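Ferritin light chain (Trichoplusia ni, PDB 1Z6O) stores iron in a soluble, non-toxic form, assembling with heavy chains into a 24-subunit secreted shell and probably facilitating nucleation of the ferrihydrite core. Local coordinates at residues R69-K78 with L201-V212. Sequence-based numbering, arbitrary orientation.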
loop_
_atom_site.group_PDB
_atom_site.type_symbol
_atom_site.label_atom_id
_atom_site.label_comp_id
_atom_site.label_asym_id
_atom_site.label_seq_id
_atom_site.Cartn_x
_atom_site.Cartn_y
_atom_site.Cartn_z
ATOM N N ARG A 69 41.102 2.407 26.222
ATOM C CA ARG A 69 40.942 1.308 25.261
ATOM C C ARG A 69 39.465 0.930 25.246
ATOM O O ARG A 69 39.042 0.039 25.992
ATOM C CB ARG A 69 41.759 0.093 25.701
ATOM C CG ARG A 69 43.258 0.327 25.838
ATOM C CD ARG A 69 43.931 0.553 24.481
ATOM N NE ARG A 69 45.385 0.428 24.590
ATOM C CZ ARG A 69 46.245 0.855 23.665
ATOM N NH1 ARG A 69 45.801 1.431 22.559
ATOM N NH2 ARG A 69 47.552 0.740 23.865
ATOM N N ALA A 70 38.681 1.598 24.405
ATOM C CA ALA A 70 37.243 1.335 24.337
ATOM C C ALA A 70 36.897 -0.117 23.984
ATOM O O ALA A 70 35.875 -0.640 24.437
ATOM C CB ALA A 70 36.584 2.293 23.343
ATOM N N GLY A 71 37.742 -0.761 23.183
ATOM C CA GLY A 71 37.504 -2.145 22.801
ATOM C C GLY A 71 37.712 -3.084 23.980
ATOM O O GLY A 71 36.900 -3.979 24.220
ATOM N N PHE A 72 38.805 -2.902 24.714
ATOM C CA PHE A 72 39.057 -3.742 25.884
ATOM C C PHE A 72 37.982 -3.487 26.935
ATOM O O PHE A 72 37.502 -4.410 27.599
ATOM C CB PHE A 72 40.435 -3.450 26.485
ATOM C CG PHE A 72 41.566 -4.116 25.750
ATOM C CD1 PHE A 72 42.027 -3.602 24.538
ATOM C CD2 PHE A 72 42.138 -5.286 26.247
ATOM C CE1 PHE A 72 43.041 -4.241 23.827
ATOM C CE2 PHE A 72 43.154 -5.940 25.545
ATOM C CZ PHE A 72 43.608 -5.416 24.330
ATOM N N SER A 73 37.592 -2.229 27.085
ATOM C CA SER A 73 36.577 -1.893 28.067
ATOM C C SER A 73 35.244 -2.570 27.720
ATOM O O SER A 73 34.556 -3.114 28.591
ATOM C CB SER A 73 36.431 -0.361 28.142
ATOM O OG SER A 73 35.585 -0.014 29.207
ATOM N N LYS A 74 34.891 -2.558 26.439
ATOM C CA LYS A 74 33.652 -3.178 25.972
ATOM C C LYS A 74 33.683 -4.698 26.200
ATOM O O LYS A 74 32.665 -5.310 26.547
ATOM C CB LYS A 74 33.473 -2.891 24.478
ATOM C CG LYS A 74 32.172 -3.391 23.884
ATOM C CD LYS A 74 32.103 -3.042 22.394
ATOM C CE LYS A 74 30.759 -3.429 21.797
ATOM N NZ LYS A 74 30.715 -3.173 20.330
ATOM N N LEU A 75 34.849 -5.305 25.994
ATOM C CA LEU A 75 35.006 -6.745 26.195
ATOM C C LEU A 75 34.696 -7.090 27.656
ATOM O O LEU A 75 33.931 -8.019 27.943
ATOM C CB LEU A 75 36.444 -7.174 25.842
ATOM C CG LEU A 75 36.817 -8.663 25.981
ATOM C CD1 LEU A 75 38.076 -8.970 25.166
ATOM C CD2 LEU A 75 37.068 -9.001 27.443
ATOM N N PHE A 76 35.283 -6.339 28.582
ATOM C CA PHE A 76 35.047 -6.608 29.998
ATOM C C PHE A 76 33.648 -6.252 30.462
ATOM O O PHE A 76 33.096 -6.911 31.338
ATOM C CB PHE A 76 36.084 -5.892 30.861
ATOM C CG PHE A 76 37.393 -6.614 30.915
ATOM C CD1 PHE A 76 38.492 -6.157 30.190
ATOM C CD2 PHE A 76 37.513 -7.789 31.660
ATOM C CE1 PHE A 76 39.702 -6.868 30.204
ATOM C CE2 PHE A 76 38.713 -8.506 31.685
ATOM C CZ PHE A 76 39.810 -8.042 30.952
ATOM N N LYS A 77 33.066 -5.215 29.874
ATOM C CA LYS A 77 31.715 -4.824 30.250
ATOM C C LYS A 77 30.743 -5.943 29.853
ATOM O O LYS A 77 29.795 -6.264 30.582
ATOM C CB LYS A 77 31.359 -3.510 29.550
ATOM C CG LYS A 77 29.917 -3.067 29.725
ATOM C CD LYS A 77 29.561 -2.855 31.175
ATOM C CE LYS A 77 28.154 -2.269 31.272
ATOM N NZ LYS A 77 27.630 -2.368 32.646
ATOM N N LYS A 78 30.981 -6.549 28.697
ATOM C CA LYS A 78 30.126 -7.644 28.247
ATOM C C LYS A 78 30.281 -8.855 29.184
ATOM O O LYS A 78 29.291 -9.493 29.549
ATOM C CB LYS A 78 30.479 -8.034 26.812
ATOM C CG LYS A 78 29.641 -9.185 26.276
ATOM C CD LYS A 78 29.900 -9.418 24.794
ATOM C CE LYS A 78 29.042 -10.561 24.264
ATOM N NZ LYS A 78 29.279 -10.809 22.813
ATOM N N LEU A 201 48.507 -2.531 19.286
ATOM C CA LEU A 201 47.523 -2.472 20.377
ATOM C C LEU A 201 46.371 -1.552 19.991
ATOM O O LEU A 201 45.211 -1.824 20.304
ATOM C CB LEU A 201 48.167 -1.986 21.683
ATOM C CG LEU A 201 49.119 -3.023 22.309
ATOM C CD1 LEU A 201 49.816 -2.442 23.534
ATOM C CD2 LEU A 201 48.336 -4.267 22.694
ATOM N N TYR A 202 46.690 -0.461 19.304
ATOM C CA TYR A 202 45.656 0.471 18.859
ATOM C C TYR A 202 44.744 -0.230 17.838
ATOM O O TYR A 202 43.511 -0.195 17.941
ATOM C CB TYR A 202 46.323 1.699 18.226
ATOM C CG TYR A 202 45.369 2.628 17.509
ATOM C CD1 TYR A 202 44.330 3.264 18.189
ATOM C CD2 TYR A 202 45.526 2.894 16.151
ATOM C CE1 TYR A 202 43.466 4.153 17.528
ATOM C CE2 TYR A 202 44.676 3.782 15.486
ATOM C CZ TYR A 202 43.652 4.405 16.179
ATOM O OH TYR A 202 42.834 5.291 15.524
ATOM N N VAL A 203 45.350 -0.872 16.848
ATOM C CA VAL A 203 44.577 -1.578 15.825
ATOM C C VAL A 203 43.753 -2.716 16.446
ATOM O O VAL A 203 42.589 -2.935 16.088
ATOM C CB VAL A 203 45.528 -2.144 14.734
ATOM C CG1 VAL A 203 44.787 -3.138 13.826
ATOM C CG2 VAL A 203 46.078 -0.969 13.888
ATOM N N PHE A 204 44.354 -3.433 17.384
ATOM C CA PHE A 204 43.653 -4.536 18.037
ATOM C C PHE A 204 42.460 -4.010 18.840
ATOM O O PHE A 204 41.379 -4.605 18.818
ATOM C CB PHE A 204 44.602 -5.304 18.957
ATOM C CG PHE A 204 44.013 -6.584 19.482
ATOM C CD1 PHE A 204 43.932 -7.711 18.665
ATOM C CD2 PHE A 204 43.487 -6.645 20.772
ATOM C CE1 PHE A 204 43.328 -8.891 19.123
ATOM C CE2 PHE A 204 42.880 -7.818 21.241
ATOM C CZ PHE A 204 42.801 -8.939 20.415
ATOM N N ASP A 205 42.643 -2.898 19.552
ATOM C CA ASP A 205 41.525 -2.330 20.311
ATOM C C ASP A 205 40.384 -1.916 19.377
ATOM O O ASP A 205 39.210 -2.095 19.706
ATOM C CB ASP A 205 41.962 -1.117 21.137
ATOM C CG ASP A 205 40.807 -0.532 21.955
ATOM O OD1 ASP A 205 40.161 0.441 21.505
ATOM O OD2 ASP A 205 40.525 -1.076 23.043
ATOM N N GLU A 206 40.721 -1.362 18.211
ATOM C CA GLU A 206 39.691 -0.959 17.248
ATOM C C GLU A 206 38.953 -2.204 16.753
ATOM O O GLU A 206 37.735 -2.189 16.547
ATOM C CB GLU A 206 40.330 -0.217 16.066
ATOM C CG GLU A 206 40.897 1.162 16.439
ATOM C CD GLU A 206 39.800 2.166 16.796
ATOM O OE1 GLU A 206 38.837 2.292 16.010
ATOM O OE2 GLU A 206 39.900 2.832 17.852
ATOM N N TYR A 207 39.698 -3.285 16.563
ATOM C CA TYR A 207 39.119 -4.558 16.130
ATOM C C TYR A 207 38.132 -5.069 17.201
ATOM O O TYR A 207 37.043 -5.550 16.873
ATOM C CB TYR A 207 40.234 -5.583 15.922
ATOM C CG TYR A 207 39.747 -7.004 15.754
ATOM C CD1 TYR A 207 39.089 -7.401 14.590
ATOM C CD2 TYR A 207 39.969 -7.960 16.751
ATOM C CE1 TYR A 207 38.663 -8.716 14.415
ATOM C CE2 TYR A 207 39.546 -9.286 16.586
ATOM C CZ TYR A 207 38.897 -9.650 15.412
ATOM O OH TYR A 207 38.490 -10.950 15.221
ATOM N N LEU A 208 38.507 -4.974 18.477
ATOM C CA LEU A 208 37.599 -5.414 19.538
ATOM C C LEU A 208 36.318 -4.581 19.537
ATOM O O LEU A 208 35.228 -5.105 19.781
ATOM C CB LEU A 208 38.260 -5.320 20.918
ATOM C CG LEU A 208 39.377 -6.327 21.230
ATOM C CD1 LEU A 208 39.834 -6.132 22.681
ATOM C CD2 LEU A 208 38.874 -7.767 21.029
ATOM N N GLN A 209 36.434 -3.285 19.265
ATOM C CA GLN A 209 35.242 -2.442 19.241
ATOM C C GLN A 209 34.239 -2.921 18.198
ATOM O O GLN A 209 33.032 -2.790 18.380
ATOM C CB GLN A 209 35.612 -0.988 18.944
ATOM C CG GLN A 209 36.351 -0.313 20.080
ATOM C CD GLN A 209 36.745 1.109 19.739
ATOM O OE1 GLN A 209 35.917 1.890 19.280
ATOM N NE2 GLN A 209 38.009 1.455 19.972
ATOM N N LYS A 210 34.742 -3.480 17.104
ATOM C CA LYS A 210 33.878 -3.960 16.032
ATOM C C LYS A 210 33.376 -5.379 16.214
ATOM O O LYS A 210 32.359 -5.749 15.642
ATOM C CB LYS A 210 34.615 -3.941 14.688
ATOM C CG LYS A 210 35.024 -2.588 14.175
ATOM C CD LYS A 210 35.587 -2.731 12.762
ATOM C CE LYS A 210 36.000 -1.388 12.195
ATOM N NZ LYS A 210 37.140 -0.812 12.960
ATOM N N THR A 211 34.082 -6.182 16.996
ATOM C CA THR A 211 33.697 -7.575 17.117
ATOM C C THR A 211 33.177 -8.077 18.450
ATOM O O THR A 211 32.543 -9.127 18.495
ATOM C CB THR A 211 34.865 -8.474 16.692
ATOM O OG1 THR A 211 35.986 -8.229 17.549
ATOM C CG2 THR A 211 35.267 -8.170 15.247
ATOM N N VAL A 212 33.444 -7.367 19.539
ATOM C CA VAL A 212 32.942 -7.840 20.820
ATOM C C VAL A 212 31.411 -7.819 20.799
ATOM O O VAL A 212 30.843 -6.848 20.246
ATOM C CB VAL A 212 33.451 -6.969 21.985
ATOM C CG1 VAL A 212 32.613 -7.234 23.238
ATOM C CG2 VAL A 212 34.923 -7.289 22.260
ATOM O OXT VAL A 212 30.799 -8.771 21.341
HETATM O O HOH W 1 39.631 3.673 22.677
#
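Asp-205 of helix 197-211 presents its carboxylate to the N-terminal end of helix 70-96 and takes up the Gly-71 and Phe-72 amides near its start. Its OD2 accepts from Phe-72 N at 3.0 Å, met nearly along the C-O axis, while Gly-71 N is shared, with a fairly straight bond to OD1 (3.2 Å, 162°) and a weak, bent one to OD2. The Asp-205 side chain leaves its helix with CG trans to N (chi1 -179°), which carries the carboxylate across to the amides, and OD2 also lies at the edge of the Phe-72 ring, carboxylate and ring nearly coplanar. Gly-71, without a side chain, lets the axes of 70-78 and 201-211 approach to 7.3 Å; its CA makes a C-H...O contact with Asp-205 O and rests on Leu-208 CB.

Leu-208 CD1 sits over the centre of one face of Phe-72, a CH-pi contact 3.9 Å from the centroid, and Phe-204 meets the same ring obliquely near its CZ. Farther along, Val-212 wedges its methyls against Leu-75 and the aliphatic parts of Lys-74 and Lys-78. These two extended lysines run past the valine: Lys-74 NZ donates a hydrogen bond to Gln-209 O at 3.1 Å, and Lys-78 NZ forms a salt bridge with the C-terminal OXT of Val-212 (2.9 Å). Arg-69 lays one guanidinium face against Leu-201 CB.

In the second shell, Gln-209 NE2 donates to Asp-205 OD1 at 2.8 Å from the same face as Gly-71 N, helping to fix the carboxylate's rotation, and Arg-69 NE is salt-bridged to Glu-122.

Thus the short final helix of the ferritin subunit docks on the four-helix bundle through a carboxylate at the N-terminal end of helix 70-96, which should interact favourably with the helix dipole, and lysines near the C-terminal end of helix 197-211 that should offset the chain's terminal carboxylate.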